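Side-chain contact in 35 kDa hemin binding protein (Porphyromonas gingivalis, PDB 5Y1A), which probably binds hemin, pairs a thioredoxin domain with a beta-sandwich domain, and is probably secreted as cargo of the type IX secretion system: residues N196-G199 against D200-H204. Residues are numbered along the deposited sequence; the frame is centred on the assembly and turned at random.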
loop_
_atom_site.group_PDB
_atom_site.type_symbol
_atom_site.label_atom_id
_atom_site.label_comp_id
_atom_site.label_asym_id
_atom_site.label_seq_id
_atom_site.Cartn_x
_atom_site.Cartn_y
_atom_site.Cartn_z
ATOM N N ASN A 196 11.969 5.487 -18.432
ATOM C CA ASN A 196 13.286 5.700 -19.050
ATOM C C ASN A 196 14.238 4.592 -18.581
ATOM O O ASN A 196 14.274 4.241 -17.393
ATOM C CB ASN A 196 13.823 7.091 -18.690
ATOM C CG ASN A 196 15.038 7.497 -19.502
ATOM O OD1 ASN A 196 15.443 6.814 -20.446
ATOM N ND2 ASN A 196 15.578 8.672 -19.189
ATOM N N GLY A 197 14.992 4.031 -19.524
ATOM C CA GLY A 197 15.946 2.968 -19.237
ATOM C C GLY A 197 15.361 1.576 -19.086
ATOM O O GLY A 197 16.081 0.641 -18.750
ATOM N N ALA A 198 14.061 1.428 -19.311
ATOM C CA ALA A 198 13.412 0.126 -19.111
ATOM C C ALA A 198 13.297 -0.623 -20.417
ATOM O O ALA A 198 12.975 -0.038 -21.436
ATOM C CB ALA A 198 12.042 0.294 -18.509
ATOM N N GLY A 199 13.533 -1.924 -20.364
ATOM C CA GLY A 199 13.340 -2.778 -21.520
ATOM C C GLY A 199 11.891 -3.171 -21.737
ATOM O O GLY A 199 10.966 -2.740 -21.005
ATOM N N ASP A 200 11.683 -4.004 -22.754
ATOM C CA ASP A 200 10.346 -4.500 -23.057
ATOM C C ASP A 200 9.700 -5.166 -21.847
ATOM O O ASP A 200 10.350 -5.944 -21.119
ATOM C CB ASP A 200 10.361 -5.493 -24.225
ATOM C CG ASP A 200 8.962 -5.970 -24.581
ATOM O OD1 ASP A 200 8.056 -5.103 -24.669
ATOM O OD2 ASP A 200 8.761 -7.198 -24.743
ATOM N N GLY A 201 8.427 -4.828 -21.638
ATOM C CA GLY A 201 7.604 -5.486 -20.631
ATOM C C GLY A 201 7.956 -5.110 -19.201
ATOM O O GLY A 201 7.538 -5.797 -18.259
ATOM N N TYR A 202 8.736 -4.035 -19.031
ATOM C CA TYR A 202 9.053 -3.537 -17.680
ATOM C C TYR A 202 7.773 -3.168 -16.946
ATOM O O TYR A 202 6.830 -2.611 -17.542
ATOM C CB TYR A 202 10.016 -2.333 -17.738
ATOM C CG TYR A 202 10.098 -1.565 -16.405
ATOM C CD1 TYR A 202 11.105 -1.842 -15.471
ATOM C CD2 TYR A 202 9.134 -0.611 -16.077
ATOM C CE1 TYR A 202 11.175 -1.145 -14.229
ATOM C CE2 TYR A 202 9.180 0.082 -14.850
ATOM C CZ TYR A 202 10.180 -0.198 -13.935
ATOM O OH TYR A 202 10.170 0.488 -12.744
ATOM N N LEU A 203 7.747 -3.461 -15.642
ATOM C CA LEU A 203 6.661 -3.022 -14.756
ATOM C C LEU A 203 7.232 -2.469 -13.451
ATOM O O LEU A 203 8.254 -2.942 -12.970
ATOM C CB LEU A 203 5.716 -4.195 -14.405
ATOM C CG LEU A 203 4.962 -4.778 -15.624
ATOM C CD1 LEU A 203 4.325 -6.112 -15.249
ATOM C CD2 LEU A 203 3.957 -3.813 -16.217
ATOM N N HIS A 204 6.549 -1.487 -12.862
ATOM C CA HIS A 204 6.939 -1.042 -11.516
ATOM C C HIS A 204 6.560 -2.127 -10.518
ATOM O O HIS A 204 5.637 -2.913 -10.767
ATOM C CB HIS A 204 6.235 0.275 -11.132
ATOM C CG HIS A 204 6.651 1.445 -11.953
ATOM N ND1 HIS A 204 5.756 2.380 -12.429
ATOM C CD2 HIS A 204 7.869 1.832 -12.392
ATOM C CE1 HIS A 204 6.418 3.302 -13.109
ATOM N NE2 HIS A 204 7.700 2.992 -13.096
#
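The Tyr202 ring receives the methyl of Ala198 at its CG end. The methyl sits at the root of the ring: Ala198 CB is 3.4 Å from Tyr202 CG, and its distances to the two flanking carbons are almost equal, 3.8 Å to Tyr202 CD1 and 3.9 Å to Tyr202 CD2. That even spacing arises because the methyl lies close to the plane that halves the ring through CG and CZ. It also meets the methylene, with Ala198 CB 3.4 Å from Tyr202 CB, a snug apolar touch. Since CG lies opposite the backbone N, next to the carbonyl carbon (chi1 166°), the ring heads off from the turn and the phenol end leaves Ala198 behind.

What brings the two residues together is a type II beta turn from Gly199 to Tyr202. It is closed by Tyr202 N donating to Gly199 O over 3.2 Å, with a moderately bent N-H...O angle of 149°; the donor stands above the carbonyl plane. Asp200 and Gly201 form the corners, and the positive phi of Gly201 suits the glycine commonly found at the third position of such a turn. Asp200 CB still touches Gly199 C, although its bond from CA is directed away from residues 196-199.

The turn belongs to the long loop joining strands 179-186 and 207-220, neighbours in an antiparallel sheet, and this loop reaches over to the thioredoxin part. There Asn196 hydrogen-bonds through ND2 to Trp47 O, while the His204 ring packs edge-to-face with His79 at the end of strand 73-79. Tyr202 rests on Pro191 and Gln195, and its side chain comes close to, but makes no contact with, a probable thioredoxin-type CxxC (Cys48, Cys51) at the start of helix 51-63.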